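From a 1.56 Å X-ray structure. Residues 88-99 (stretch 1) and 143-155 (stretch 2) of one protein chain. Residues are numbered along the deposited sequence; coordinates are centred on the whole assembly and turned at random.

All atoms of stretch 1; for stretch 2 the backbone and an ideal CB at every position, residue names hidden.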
# COMPACT_ATOMS: atom_id res chain seq x y z
N ALA A 88 -5.54 -16.84 21.91
CA ALA A 88 -6.49 -17.08 20.82
C ALA A 88 -7.64 -16.05 20.88
O ALA A 88 -8.11 -15.62 19.82
CB ALA A 88 -7.05 -18.49 20.92
N ASP A 89 -8.06 -15.59 22.10
CA ASP A 89 -9.11 -14.57 22.17
C ASP A 89 -8.70 -13.25 21.48
O ASP A 89 -9.56 -12.57 20.91
CB ASP A 89 -9.51 -14.29 23.63
CG ASP A 89 -10.40 -15.38 24.26
OD1 ASP A 89 -10.86 -16.29 23.52
OD2 ASP A 89 -10.65 -15.30 25.48
N ASP A 90 -7.41 -12.88 21.54
CA ASP A 90 -6.93 -11.67 20.86
C ASP A 90 -7.02 -11.87 19.34
O ASP A 90 -7.35 -10.93 18.62
CB ASP A 90 -5.45 -11.40 21.22
CG ASP A 90 -5.28 -10.99 22.67
OD1 ASP A 90 -6.06 -10.13 23.14
OD2 ASP A 90 -4.33 -11.51 23.32
N VAL A 91 -6.69 -13.08 18.86
CA VAL A 91 -6.74 -13.38 17.42
C VAL A 91 -8.18 -13.32 16.93
O VAL A 91 -8.45 -12.72 15.89
CB VAL A 91 -6.07 -14.74 17.09
CG1 VAL A 91 -6.25 -15.09 15.62
CG2 VAL A 91 -4.59 -14.71 17.48
N VAL A 92 -9.12 -13.94 17.68
CA VAL A 92 -10.54 -13.90 17.32
C VAL A 92 -10.99 -12.44 17.27
O VAL A 92 -11.63 -12.04 16.31
CB VAL A 92 -11.40 -14.71 18.33
CG1 VAL A 92 -12.89 -14.53 18.06
CG2 VAL A 92 -11.02 -16.20 18.26
N PHE A 93 -10.65 -11.65 18.33
CA PHE A 93 -11.07 -10.26 18.37
C PHE A 93 -10.51 -9.49 17.15
O PHE A 93 -11.25 -8.75 16.47
CB PHE A 93 -10.60 -9.60 19.67
CG PHE A 93 -10.83 -8.11 19.68
CD1 PHE A 93 -12.08 -7.58 19.98
CD2 PHE A 93 -9.81 -7.23 19.33
CE1 PHE A 93 -12.31 -6.20 19.95
CE2 PHE A 93 -10.04 -5.85 19.28
CZ PHE A 93 -11.28 -5.35 19.59
N SER A 94 -9.22 -9.69 16.86
CA SER A 94 -8.56 -8.95 15.78
C SER A 94 -9.11 -9.27 14.41
O SER A 94 -9.41 -8.35 13.65
CB SER A 94 -7.06 -9.19 15.80
OG SER A 94 -6.51 -8.77 17.03
N LEU A 95 -9.21 -10.58 14.08
CA LEU A 95 -9.71 -11.00 12.76
C LEU A 95 -11.18 -10.66 12.59
O LEU A 95 -11.58 -10.25 11.50
CB LEU A 95 -9.44 -12.49 12.50
CG LEU A 95 -7.95 -12.82 12.38
CD1 LEU A 95 -7.78 -14.31 12.11
CD2 LEU A 95 -7.26 -12.01 11.23
N ASP A 96 -11.98 -10.72 13.70
CA ASP A 96 -13.37 -10.31 13.54
C ASP A 96 -13.45 -8.81 13.30
O ASP A 96 -14.38 -8.33 12.63
CB ASP A 96 -14.20 -10.66 14.78
CG ASP A 96 -14.56 -12.13 14.89
OD1 ASP A 96 -14.39 -12.87 13.87
OD2 ASP A 96 -15.02 -12.55 15.98
N LYS A 97 -12.52 -8.04 13.91
CA LYS A 97 -12.48 -6.59 13.70
C LYS A 97 -12.06 -6.31 12.25
O LYS A 97 -12.74 -5.55 11.57
CB LYS A 97 -11.51 -5.92 14.68
CG LYS A 97 -11.47 -4.40 14.56
CD LYS A 97 -10.55 -3.80 15.62
CE LYS A 97 -10.39 -2.31 15.47
NZ LYS A 97 -9.75 -1.94 14.17
N ALA A 98 -11.00 -6.99 11.76
CA ALA A 98 -10.49 -6.81 10.39
C ALA A 98 -11.57 -7.07 9.34
O ALA A 98 -11.59 -6.38 8.32
CB ALA A 98 -9.32 -7.76 10.16
N ARG A 99 -12.45 -8.05 9.58
CA ARG A 99 -13.47 -8.43 8.60
C ARG A 99 -14.79 -7.67 8.73
O ARG A 99 -15.73 -7.95 7.98
CB ARG A 99 -13.68 -9.95 8.60
CG ARG A 99 -14.38 -10.52 9.82
CD ARG A 99 -13.98 -11.99 9.93
NE ARG A 99 -14.74 -12.70 10.96
CZ ARG A 99 -15.89 -13.32 10.75
NH1 ARG A 99 -16.45 -13.31 9.55
NH2 ARG A 99 -16.51 -13.94 11.75
N UNK A 143 -1.86 -5.04 6.13
CA UNK A 143 -3.27 -4.66 6.15
C UNK A 143 -4.04 -5.32 7.34
O UNK A 143 -3.61 -5.17 8.47
CB UNK A 143 -3.92 -5.05 4.82
N UNK A 144 -5.10 -6.07 7.07
CA UNK A 144 -5.94 -6.61 8.13
C UNK A 144 -5.43 -7.83 8.87
O UNK A 144 -6.14 -8.36 9.72
CB UNK A 144 -7.31 -6.96 7.53
N UNK A 145 -4.23 -8.30 8.53
CA UNK A 145 -3.70 -9.51 9.17
C UNK A 145 -3.07 -9.31 10.54
O UNK A 145 -2.96 -10.25 11.34
CB UNK A 145 -2.66 -10.14 8.25
N UNK A 146 -2.65 -8.07 10.83
CA UNK A 146 -1.97 -7.80 12.10
C UNK A 146 -2.88 -8.05 13.29
O UNK A 146 -4.06 -7.71 13.23
CB UNK A 146 -1.46 -6.36 12.13
N UNK A 147 -2.31 -8.62 14.36
CA UNK A 147 -3.06 -8.93 15.57
C UNK A 147 -2.89 -7.83 16.61
O UNK A 147 -1.77 -7.41 16.89
CB UNK A 147 -2.61 -10.28 16.15
N UNK A 148 -4.00 -7.40 17.19
CA UNK A 148 -4.01 -6.38 18.25
C UNK A 148 -4.61 -6.95 19.56
O UNK A 148 -5.31 -7.97 19.51
CB UNK A 148 -4.81 -5.16 17.79
N UNK A 149 -4.35 -6.30 20.72
CA UNK A 149 -4.85 -6.86 21.99
C UNK A 149 -6.28 -6.45 22.25
O UNK A 149 -6.61 -5.27 22.23
CB UNK A 149 -3.97 -6.42 23.16
N UNK A 150 -7.14 -7.45 22.52
CA UNK A 150 -8.55 -7.23 22.84
C UNK A 150 -8.68 -6.20 23.98
O UNK A 150 -9.41 -5.23 23.82
CB UNK A 150 -9.22 -8.55 23.23
N UNK A 151 -7.97 -6.41 25.10
CA UNK A 151 -8.08 -5.51 26.26
C UNK A 151 -7.63 -4.09 25.97
O UNK A 151 -8.29 -3.13 26.42
CB UNK A 151 -7.26 -6.06 27.43
N UNK A 152 -6.53 -3.93 25.23
CA UNK A 152 -6.01 -2.60 24.92
C UNK A 152 -6.94 -1.84 23.99
O UNK A 152 -7.22 -0.66 24.23
CB UNK A 152 -4.62 -2.71 24.29
N UNK A 153 -7.43 -2.50 22.94
CA UNK A 153 -8.32 -1.81 22.02
C UNK A 153 -9.65 -1.48 22.69
O UNK A 153 -10.14 -0.35 22.55
CB UNK A 153 -8.55 -2.66 20.77
N UNK A 154 -10.23 -2.46 23.45
CA UNK A 154 -11.53 -2.24 24.12
C UNK A 154 -11.51 -1.03 25.03
O UNK A 154 -12.52 -0.32 25.10
CB UNK A 154 -11.93 -3.47 24.93
N UNK A 155 -10.39 -0.79 25.73
CA UNK A 155 -10.26 0.35 26.61
C UNK A 155 -9.91 1.62 25.87
O UNK A 155 -10.62 2.61 26.01
CB UNK A 155 -9.20 0.07 27.68

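Position 143 has a positive phi (48°) with psi near -123°, a region that favours glycine but does not exclude other residues, and its ideal CB meets nothing of stretch 1. The contact sets no demand here; the residue is Ser 143.

At 144 the CA-to-CB direction runs toward the helix of stretch 1, and the ideal CB would lie 3.4 Å from CB of Ala 98. So tight an approach favours no side chain at all, and the residue is Gly 144, whose O rests 3.3 Å from CB of Ala 98.

Position 145 points away, with ordinary helical angles, so many residues would be compatible; it is Gly 145. Position 146 also points away, in an extended conformation, and stretch 1 cannot select its side chain. It is Phe 146.

At 147 the backbone is extended and CA-to-CB lies sideways, with the ideal CB 4.3 Å from OG of Ser 94 and 5.0 Å from CG2 of Val 91. Val 91 and Leu 95 offer an apolar surface, suited to valine, leucine, isoleucine or methionine. Ile 147 takes the m, m rotamer, placing CG2 4.2 Å from CG2 of Val 91 and CD1 4.4 Å from CD2 of Leu 95.

Position 148 brings its backbone N to 2.9 Å from OG of Ser 94, a hydrogen bond any residue except proline could make. OG of Ser 94 in turn donates to O of Asp 90 (2.8 Å), linking the loop to the helix backbone. Sideways, a medium or long apolar chain could reach Phe 93 and the aliphatic part of Lys 97. Ile 148 does so: its CD1 lies 4.1 Å from CE2 of Phe 93, at the ring edge, and 4.0 Å from CD of Lys 97.

At 149, phi is -84° and CB points away, so stretch 1 demands little; just before a helix, serine, threonine, aspartate, asparagine or proline would suit. Pro 149 occupies the N-cap position.

Position 150 opens the helix. Its N donates to OD1 of Asp 90 (3.0 Å), while CB passes sideways beside Phe 93. A long chain, especially a basic one, could follow the ring toward Asp 89. Lys 150 sets its CA over one face of Phe 93, and its extended side chain carries NZ to a water that also binds O of Asp 89.

At 151 and 152 any helix-compatible residue would serve: Lys 151 points away, its N bonded to a water held by OD1 of Asp 90, and Ala 152 is out of reach.

At 153 CB faces Phe 93, with Lys 97 beyond, inviting an aromatic or large aliphatic group. Phe 153 places CD2 3.7 Å from CZ of Phe 93 and receives CE of Lys 97 over one face.

Position 154 starts sideways, its ideal CB meeting nothing within 5.5 Å; a long, flexible chain such as lysine, arginine, glutamine or methionine could return to Phe 93. NZ of Lys 154 comes within 3.3 Å of CE1 of Phe 93. Position 155, out of reach, could hold any helix-compatible residue; it is Glu 155.

Stretch 2, residues 143-155: SGGFIIPKKAFKE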
# COMPACT_ATOMS: atom_id res chain seq x y z
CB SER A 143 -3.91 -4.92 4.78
OG SER A 143 -3.31 -4.08 3.80
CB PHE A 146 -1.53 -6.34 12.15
CG PHE A 146 -0.43 -6.01 11.17
CD1 PHE A 146 0.89 -6.38 11.43
CD2 PHE A 146 -0.68 -5.22 10.06
CE1 PHE A 146 1.94 -6.00 10.58
CE2 PHE A 146 0.36 -4.85 9.18
CZ PHE A 146 1.66 -5.25 9.45
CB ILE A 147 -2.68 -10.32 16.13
CG1 ILE A 147 -2.77 -11.43 15.04
CG2 ILE A 147 -3.50 -10.69 17.39
CD1 ILE A 147 -4.17 -11.59 14.35
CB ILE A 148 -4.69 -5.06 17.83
CG1 ILE A 148 -6.24 -5.20 17.78
CG2 ILE A 148 -4.12 -4.55 16.50
CD1 ILE A 148 -6.98 -3.90 17.43
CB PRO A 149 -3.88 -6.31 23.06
CG PRO A 149 -2.95 -5.38 22.34
CD PRO A 149 -3.50 -5.12 20.97
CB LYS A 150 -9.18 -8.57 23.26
CG LYS A 150 -10.69 -8.55 23.43
CD LYS A 150 -11.14 -9.95 23.81
CE LYS A 150 -12.63 -10.14 23.86
NZ LYS A 150 -12.98 -11.56 24.16
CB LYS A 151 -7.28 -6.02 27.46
CG LYS A 151 -7.74 -7.36 28.04
CD LYS A 151 -7.21 -7.56 29.48
CE LYS A 151 -5.71 -7.67 29.68
NZ LYS A 151 -5.37 -8.38 30.94
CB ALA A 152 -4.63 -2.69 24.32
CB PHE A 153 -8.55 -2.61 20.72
CG PHE A 153 -9.25 -1.72 19.72
CD1 PHE A 153 -8.52 -0.82 18.94
CD2 PHE A 153 -10.64 -1.72 19.61
CE1 PHE A 153 -9.17 0.07 18.08
CE2 PHE A 153 -11.29 -0.84 18.74
CZ PHE A 153 -10.56 0.06 18.00
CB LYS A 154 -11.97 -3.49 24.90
CG LYS A 154 -12.67 -4.50 23.99
CD LYS A 154 -13.23 -5.69 24.77
CE LYS A 154 -14.34 -6.40 24.02
NZ LYS A 154 -13.85 -7.08 22.79
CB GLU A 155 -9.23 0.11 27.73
CG GLU A 155 -9.01 1.31 28.67
CD GLU A 155 -10.25 1.96 29.27
OE1 GLU A 155 -11.16 1.22 29.70
OE2 GLU A 155 -10.31 3.22 29.30
O HOH W 1 -12.26 -12.89 21.56
O HOH W 2 -5.97 -8.50 25.26
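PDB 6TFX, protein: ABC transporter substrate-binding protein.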